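PDB 3B5E: Mll8374 protein from Mesorhizobium loti, which probably hydrolyses carboxylic esters, as a serine carboxylesterase of the alpha/beta-hydrolase fold. Local coordinates for residues F18-L23 and K104-N109; W74-R77 and F83-K86. One frame throughout, in Å; residues are numbered along the deposited sequence.

Contact 1 (F18-L23 and K104-N109)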
ATOM      1  N   PHE A  18       3.172  11.272  -9.525  1.00 22.00           N
ATOM      2  CA  PHE A  18       4.134  10.603  -8.645  1.00 21.44           C
ATOM      3  C   PHE A  18       5.215   9.967  -9.490  1.00 19.89           C
ATOM      4  O   PHE A  18       4.907   9.388 -10.522  1.00 19.93           O
ATOM      5  CB  PHE A  18       3.438   9.498  -7.804  1.00 19.39           C
ATOM      6  CG  PHE A  18       2.560  10.037  -6.719  1.00 19.55           C
ATOM      7  CD1 PHE A  18       1.364  10.679  -7.031  1.00 19.35           C
ATOM      8  CD2 PHE A  18       2.933   9.942  -5.388  1.00 17.88           C
ATOM      9  CE1 PHE A  18       0.563  11.195  -6.021  1.00 19.06           C
ATOM     10  CE2 PHE A  18       2.127  10.441  -4.390  1.00 20.85           C
ATOM     11  CZ  PHE A  18       0.960  11.086  -4.708  1.00 17.47           C
ATOM     12  N   PRO A  19       6.488  10.062  -9.062  1.00 19.00           N
ATOM     13  CA  PRO A  19       7.475   9.284  -9.810  1.00 19.49           C
ATOM     14  C   PRO A  19       7.253   7.779  -9.606  1.00 19.19           C
ATOM     15  O   PRO A  19       6.767   7.363  -8.557  1.00 17.27           O
ATOM     16  CB  PRO A  19       8.820   9.725  -9.223  1.00 17.25           C
ATOM     17  CG  PRO A  19       8.528  10.879  -8.363  1.00 21.87           C
ATOM     18  CD  PRO A  19       7.108  10.787  -7.946  1.00 17.57           C
ATOM     19  N   TYR A  20       7.562   6.989 -10.626  1.00 17.15           N
ATOM     20  CA  TYR A  20       7.379   5.542 -10.567  1.00 17.51           C
ATOM     21  C   TYR A  20       8.232   4.797 -11.552  1.00 18.36           C
ATOM     22  O   TYR A  20       8.659   5.352 -12.562  1.00 20.97           O
ATOM     23  CB  TYR A  20       5.902   5.130 -10.724  1.00 17.02           C
ATOM     24  CG  TYR A  20       5.366   5.335 -12.113  1.00 17.31           C
ATOM     25  CD1 TYR A  20       5.087   6.616 -12.594  1.00 18.69           C
ATOM     26  CD2 TYR A  20       5.203   4.251 -12.968  1.00 18.08           C
ATOM     27  CE1 TYR A  20       4.617   6.808 -13.899  1.00 19.01           C
ATOM     28  CE2 TYR A  20       4.746   4.418 -14.256  1.00 19.55           C
ATOM     29  CZ  TYR A  20       4.456   5.686 -14.728  1.00 18.61           C
ATOM     30  OH  TYR A  20       4.008   5.794 -16.036  1.00 19.33           O
ATOM     31  N   ARG A  21       8.455   3.519 -11.250  1.00 18.17           N
ATOM     32  CA  ARG A  21       9.064   2.582 -12.170  1.00 19.42           C
ATOM     33  C   ARG A  21       8.007   1.522 -12.509  1.00 19.96           C
ATOM     34  O   ARG A  21       7.189   1.131 -11.641  1.00 16.73           O
ATOM     35  CB  ARG A  21      10.258   1.901 -11.524  1.00 19.31           C
ATOM     36  CG  ARG A  21      11.376   2.828 -11.189  1.00 19.85           C
ATOM     37  CD  ARG A  21      12.463   2.056 -10.474  1.00 20.65           C
ATOM     38  NE  ARG A  21      13.515   2.963 -10.010  1.00 19.13           N
ATOM     39  CZ  ARG A  21      14.580   3.351 -10.709  1.00 24.36           C
ATOM     40  NH1 ARG A  21      14.828   2.911 -11.935  1.00 27.11           N
ATOM     41  NH2 ARG A  21      15.431   4.194 -10.154  1.00 25.69           N
ATOM     42  N   LEU A  22       8.064   1.041 -13.748  1.00 17.58           N
ATOM     43  CA  LEU A  22       7.151   0.018 -14.260  1.00 15.58           C
ATOM     44  C   LEU A  22       7.953  -1.231 -14.585  1.00 16.72           C
ATOM     45  O   LEU A  22       8.767  -1.210 -15.524  1.00 17.95           O
ATOM     46  CB  LEU A  22       6.409   0.489 -15.519  1.00 16.82           C
ATOM     47  CG  LEU A  22       5.238  -0.401 -15.994  1.00 15.55           C
ATOM     48  CD1 LEU A  22       4.022  -0.385 -14.994  1.00 18.48           C
ATOM     49  CD2 LEU A  22       4.796  -0.031 -17.382  1.00 15.46           C
ATOM     50  N   LEU A  23       7.727  -2.285 -13.806  1.00 15.55           N
ATOM     51  CA  LEU A  23       8.421  -3.568 -13.965  1.00 15.99           C
ATOM     52  C   LEU A  23       7.500  -4.723 -14.386  1.00 16.11           C
ATOM     53  O   LEU A  23       6.326  -4.761 -14.065  1.00 18.79           O
ATOM     54  CB  LEU A  23       9.183  -3.915 -12.679  1.00 17.85           C
ATOM     55  CG  LEU A  23      10.100  -2.843 -12.081  1.00 20.50           C
ATOM     56  CD1 LEU A  23       9.426  -1.869 -11.074  1.00 16.66           C
ATOM     57  CD2 LEU A  23      11.209  -3.593 -11.395  1.00 24.50           C
ATOM     58  N   LYS A 104      -4.471   4.013 -17.243  1.00 20.90           N
ATOM     59  CA  LYS A 104      -4.772   4.367 -18.631  1.00 22.16           C
ATOM     60  C   LYS A 104      -3.516   4.255 -19.514  1.00 19.69           C
ATOM     61  O   LYS A 104      -3.540   3.707 -20.628  1.00 18.27           O
ATOM     62  CB  LYS A 104      -5.341   5.800 -18.727  1.00 24.60           C
ATOM     63  CG  LYS A 104      -6.832   5.929 -18.460  1.00 32.26           C
ATOM     64  N   ARG A 105      -2.414   4.791 -19.012  1.00 17.47           N
ATOM     65  CA  ARG A 105      -1.194   4.842 -19.772  1.00 19.36           C
ATOM     66  C   ARG A 105      -0.626   3.443 -20.114  1.00 18.64           C
ATOM     67  O   ARG A 105      -0.099   3.224 -21.218  1.00 20.80           O
ATOM     68  CB  ARG A 105      -0.149   5.657 -19.015  1.00 20.41           C
ATOM     69  CG  ARG A 105       1.201   5.536 -19.639  1.00 26.98           C
ATOM     70  CD  ARG A 105       2.180   6.366 -18.924  1.00 32.59           C
ATOM     71  NE  ARG A 105       2.159   7.750 -19.364  1.00 35.45           N
ATOM     72  CZ  ARG A 105       3.023   8.659 -18.918  1.00 41.65           C
ATOM     73  NH1 ARG A 105       3.969   8.321 -18.017  1.00 37.50           N
ATOM     74  NH2 ARG A 105       2.940   9.897 -19.368  1.00 32.61           N
ATOM     75  N   HIS A 106      -0.719   2.517 -19.165  1.00 19.60           N
ATOM     76  CA  HIS A 106      -0.086   1.204 -19.296  1.00 18.84           C
ATOM     77  C   HIS A 106      -1.081   0.046 -19.450  1.00 18.67           C
ATOM     78  O   HIS A 106      -0.697  -1.125 -19.444  1.00 17.80           O
ATOM     79  CB  HIS A 106       0.836   0.987 -18.112  1.00 18.68           C
ATOM     80  CG  HIS A 106       1.898   2.039 -17.977  1.00 18.41           C
ATOM     81  ND1 HIS A 106       2.928   2.185 -18.889  1.00 17.04           N
ATOM     82  CD2 HIS A 106       2.093   2.990 -17.034  1.00 18.58           C
ATOM     83  CE1 HIS A 106       3.714   3.176 -18.499  1.00 20.53           C
ATOM     84  NE2 HIS A 106       3.226   3.683 -17.381  1.00 18.31           N
ATOM     85  N   GLY A 107      -2.358   0.363 -19.612  1.00 21.00           N
ATOM     86  CA  GLY A 107      -3.394  -0.657 -19.764  1.00 21.10           C
ATOM     87  C   GLY A 107      -3.560  -1.528 -18.521  1.00 22.46           C
ATOM     88  O   GLY A 107      -3.801  -2.736 -18.639  1.00 23.99           O
ATOM     89  N   LEU A 108      -3.428  -0.939 -17.330  1.00 21.42           N
ATOM     90  CA  LEU A 108      -3.533  -1.711 -16.107  1.00 21.12           C
ATOM     91  C   LEU A 108      -4.991  -2.027 -15.829  1.00 23.67           C
ATOM     92  O   LEU A 108      -5.852  -1.178 -15.975  1.00 24.98           O
ATOM     93  CB  LEU A 108      -2.919  -0.984 -14.926  1.00 18.37           C
ATOM     94  CG  LEU A 108      -1.462  -0.521 -15.061  1.00 20.89           C
ATOM     95  CD1 LEU A 108      -0.989   0.246 -13.843  1.00 21.24           C
ATOM     96  CD2 LEU A 108      -0.519  -1.707 -15.410  1.00 23.14           C
ATOM     97  N   ASN A 109      -5.260  -3.270 -15.461  1.00 26.14           N
ATOM     98  CA  ASN A 109      -6.613  -3.683 -15.110  1.00 28.33           C
ATOM     99  C   ASN A 109      -6.796  -3.547 -13.620  1.00 26.88           C
ATOM    100  O   ASN A 109      -6.264  -4.361 -12.859  1.00 23.71           O
ATOM    101  CB  ASN A 109      -6.849  -5.136 -15.531  1.00 31.00           C
ATOM    102  CG  ASN A 109      -8.317  -5.507 -15.521  1.00 34.98           C
ATOM    103  OD1 ASN A 109      -9.151  -4.815 -14.915  1.00 37.97           O
ATOM    104  ND2 ASN A 109      -8.648  -6.592 -16.219  1.00 44.04           N
TER
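Tyr20 OH meets His106 NE2 at 2.6 Å, a short hydrogen bond that joins edge strand 20-23 of the central alpha/beta-hydrolase sheet to the C-terminal end of helix 85-106. Either atom could be the donor. The imidazole receives the hydroxyl at its edge, in the ring plane, and the two rings meet rim to rim with their planes 73° apart, so this is a polar contact and not a stack. The same oxygen takes a second bond from Arg105 NH1, 3.2 Å from Tyr20 OH, the oxygen lying 16° out of the guanidinium plane. Arg105 NH1 also forms a salt bridge with Asp15, its stronger partner, which holds the guanidinium beside the Tyr20 hydroxyl.

The imidazole is clamped between two aliphatic groups. Leu22 CD2 lies over one face, 3.5 Å from the centroid of the His106 ring in a CH-pi contact, while Arg105 CG sits over the centre of the opposite face. Leu22 reaches the ring because its CG is anti to the backbone N (chi1 -169°), which carries the branch out from the strand toward the helix end. Farther out, the rings of Tyr20 and Phe98 of the same helix meet edge-to-face, and Leu22 also rests on Thr58 and Val60 of the neighbouring strand. A phenylalanine in place of Tyr20 would probably leave His106 NE2 without its mate and Arg105 with Asp15 as its remaining anchor here, freeing the imidazole to turn between its two aliphatic neighbours. Directly after His106 the chain leaves the helix at Gly107, whose positive phi favours glycine. Leu22 CD2 comes nearest the imidazole at His106 ND1, 3.3 Å away, over the face and offset toward the rim, while the hydroxyl binds NE2 in the plane.

Contact 2 (W74-R77 and F83-K86). With EDO (1,2-ethanediol), chain N.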
ATOM      1  N   TRP A  74       4.995   9.542   2.208  1.00 19.24           N
ATOM      2  CA  TRP A  74       3.718   9.682   1.505  1.00 19.46           C
ATOM      3  C   TRP A  74       2.869  10.859   1.980  1.00 20.71           C
ATOM      4  O   TRP A  74       2.045  11.367   1.245  1.00 21.20           O
ATOM      5  CB  TRP A  74       2.950   8.354   1.625  1.00 18.22           C
ATOM      6  CG  TRP A  74       3.687   7.271   0.844  1.00 16.13           C
ATOM      7  CD1 TRP A  74       4.522   6.323   1.339  1.00 18.51           C
ATOM      8  CD2 TRP A  74       3.672   7.092  -0.579  1.00 12.88           C
ATOM      9  NE1 TRP A  74       5.051   5.580   0.323  1.00 16.77           N
ATOM     10  CE2 TRP A  74       4.546   6.026  -0.869  1.00 16.48           C
ATOM     11  CE3 TRP A  74       3.032   7.751  -1.636  1.00 19.58           C
ATOM     12  CZ2 TRP A  74       4.753   5.582  -2.149  1.00 20.58           C
ATOM     13  CZ3 TRP A  74       3.245   7.306  -2.898  1.00 17.94           C
ATOM     14  CH2 TRP A  74       4.107   6.239  -3.149  1.00 18.58           C
ATOM     15  N   PHE A  75       3.051  11.257   3.229  1.00 18.47           N
ATOM     16  CA  PHE A  75       2.358  12.422   3.788  1.00 19.00           C
ATOM     17  C   PHE A  75       3.094  12.889   5.034  1.00 19.72           C
ATOM     18  O   PHE A  75       3.827  12.129   5.642  1.00 21.26           O
ATOM     19  CB  PHE A  75       0.861  12.144   4.065  1.00 19.51           C
ATOM     20  CG  PHE A  75       0.583  10.847   4.768  1.00 21.03           C
ATOM     21  CD1 PHE A  75       0.767  10.718   6.155  1.00 20.78           C
ATOM     22  CD2 PHE A  75       0.096   9.744   4.065  1.00 16.17           C
ATOM     23  CE1 PHE A  75       0.476   9.537   6.807  1.00 19.65           C
ATOM     24  CE2 PHE A  75      -0.150   8.545   4.705  1.00 21.55           C
ATOM     25  CZ  PHE A  75       0.031   8.439   6.098  1.00 24.07           C
ATOM     26  N   GLU A  76       2.879  14.135   5.414  1.00 20.36           N
ATOM     27  CA  GLU A  76       3.658  14.744   6.481  1.00 20.57           C
ATOM     28  C   GLU A  76       3.314  14.146   7.832  1.00 21.19           C
ATOM     29  O   GLU A  76       2.159  13.806   8.124  1.00 18.56           O
ATOM     30  CB  GLU A  76       3.431  16.259   6.504  1.00 21.55           C
ATOM     31  CG  GLU A  76       3.802  16.954   5.209  1.00 21.99           C
ATOM     32  CD  GLU A  76       5.314  17.179   5.005  1.00 32.95           C
ATOM     33  OE1 GLU A  76       6.137  16.689   5.821  1.00 30.96           O
ATOM     34  OE2 GLU A  76       5.670  17.855   3.996  1.00 35.53           O
ATOM     35  N   ARG A  77       4.342  14.009   8.658  1.00 21.05           N
ATOM     36  CA  ARG A  77       4.184  13.586  10.026  1.00 22.60           C
ATOM     37  C   ARG A  77       4.372  14.759  11.002  1.00 22.39           C
ATOM     38  O   ARG A  77       5.256  15.595  10.827  1.00 23.43           O
ATOM     39  CB  ARG A  77       5.185  12.489  10.332  1.00 22.78           C
ATOM     40  CG  ARG A  77       4.980  11.904  11.696  1.00 24.98           C
ATOM     41  CD  ARG A  77       5.789  10.706  11.888  1.00 34.55           C
ATOM     42  NE  ARG A  77       7.195  11.025  11.845  1.00 33.17           N
ATOM     43  CZ  ARG A  77       8.153  10.225  12.286  1.00 50.85           C
ATOM     44  NH1 ARG A  77       7.872   9.045  12.827  1.00 54.39           N
ATOM     45  NH2 ARG A  77       9.413  10.617  12.192  1.00 56.97           N
ATOM     46  N   PHE A  83      -0.170  12.440  12.285  1.00 21.21           N
ATOM     47  CA  PHE A  83       0.099  12.852  10.922  1.00 21.57           C
ATOM     48  C   PHE A  83      -0.738  14.047  10.547  1.00 20.22           C
ATOM     49  O   PHE A  83      -1.837  14.251  11.092  1.00 22.32           O
ATOM     50  CB  PHE A  83      -0.111  11.672   9.982  1.00 21.31           C
ATOM     51  CG  PHE A  83       0.698  10.487  10.380  1.00 20.64           C
ATOM     52  CD1 PHE A  83       2.038  10.430  10.051  1.00 22.87           C
ATOM     53  CD2 PHE A  83       0.153   9.487  11.159  1.00 22.96           C
ATOM     54  CE1 PHE A  83       2.817   9.382  10.457  1.00 24.40           C
ATOM     55  CE2 PHE A  83       0.931   8.443  11.595  1.00 22.41           C
ATOM     56  CZ  PHE A  83       2.266   8.372  11.217  1.00 25.41           C
ATOM     57  N   GLU A  84      -0.219  14.853   9.626  0.50 21.11           N
ATOM     58  CA  GLU A  84      -0.902  16.065   9.186  0.50 20.86           C
ATOM     59  C   GLU A  84      -2.082  15.666   8.308  0.50 19.06           C
ATOM     60  O   GLU A  84      -1.903  15.093   7.241  0.50 18.63           O
ATOM     61  CB  GLU A  84       0.049  17.004   8.438  0.50 20.84           C
ATOM     62  CG  GLU A  84       1.180  17.501   9.311  0.50 22.34           C
ATOM     63  CD  GLU A  84       2.078  18.520   8.641  0.50 24.06           C
ATOM     64  OE1 GLU A  84       1.823  18.861   7.469  0.50 26.54           O
ATOM     65  OE2 GLU A  84       3.049  18.973   9.290  0.50 31.69           O
ATOM     66  N   GLN A  85      -3.285  15.989   8.767  1.00 17.12           N
ATOM     67  CA  GLN A  85      -4.484  15.484   8.148  1.00 18.77           C
ATOM     68  C   GLN A  85      -4.680  16.099   6.767  1.00 18.35           C
ATOM     69  O   GLN A  85      -5.023  15.387   5.835  1.00 19.67           O
ATOM     70  CB  GLN A  85      -5.675  15.704   9.067  1.00 17.33           C
ATOM     71  CG  GLN A  85      -5.549  15.022  10.393  1.00 18.63           C
ATOM     72  CD  GLN A  85      -5.588  13.525  10.285  1.00 21.95           C
ATOM     73  OE1 GLN A  85      -6.579  12.970   9.835  1.00 20.10           O
ATOM     74  NE2 GLN A  85      -4.538  12.868  10.712  1.00 19.18           N
ATOM     75  N   LYS A  86      -4.379  17.393   6.635  1.00 19.77           N
ATOM     76  CA  LYS A  86      -4.421  18.085   5.342  1.00 21.85           C
ATOM     77  C   LYS A  86      -3.467  17.438   4.305  1.00 20.50           C
ATOM     78  O   LYS A  86      -3.786  17.336   3.117  1.00 19.74           O
ATOM     79  CB  LYS A  86      -4.122  19.582   5.562  1.00 21.94           C
ATOM     80  CG  LYS A  86      -4.249  20.450   4.353  1.00 29.65           C
TER
HETATM   81  C1  EDO N 234      -3.657  19.637  10.039  1.00 45.48           C
HETATM   82  O1  EDO N 234      -4.087  19.250   8.744  1.00 37.52           O
HETATM   83  C2  EDO N 234      -4.236  18.653  11.039  1.00 43.66           C
HETATM   84  O2  EDO N 234      -3.276  17.626  11.224  1.00 34.48           O
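The aliphatic part of Arg77 crosses the Phe83 ring at its CD1-CE1 side, the two residues being a non-hydrogen-bonded pair of the small antiparallel hairpin 77-79/82-83, with both side chains on one face. Starting at its CB, Arg77 lies 3.8 Å from Phe83 CD1. Its CG closes to 3.5 Å from Phe83 CE1, and CD stays beside that same atom. The chain runs straight to CD, with CG anti to the backbone N (chi1 -174°), then bends at chi3 (64°). The guanidinium and phenyl planes are 19° apart without stacking, and Arg77 NH1 forms a salt bridge with a bound sulfate.

Phe75 meets Phe83 in an offset edge-to-face pair, its CE1 3.7 Å from Phe83 CG. Behind them Phe75 packs on Asn123 and Leu124 of helix 120-131. The backbone closes the turn where Glu84 N, at the N-cap of helix 85-106, donates to Glu76 O over 3.0 Å. Glu76 and Glu84 run side by side, their like charges near each other but not in contact. At the helix start, Gln85 N and Lys86 N bond the two hydroxyls of one ethanediol, which, like the sulfate, probably came from the crystallisation liquor. These first-turn N-H groups can thus serve an outside hydroxyl, while Arg77 keeps its apolar stem against Phe83 and carries its charge beyond, to an anion.

Both contacts use helix 85-106, contact 2 at its N-terminal start and contact 1 at its C-terminal end, with centres 25 Å apart. In the sequence both segments of contact 2 fall between those of contact 1: strand 20-23 comes first, then 74-77 and 83-86, and finally 104-109. The long helix thus carries the chain from the small hairpin back to the outermost strand 20-23 of the seven-stranded mixed sheet. The two contacts also touch directly, Phe18 CD2 packing 3.6 Å from Trp74 CZ3. Phe75 lies near the probable nucleophile elbow and Phe83 near the probable catalytic triad, neither touching, whereas contact 1 joins the helix's C-terminal end to the outermost strand.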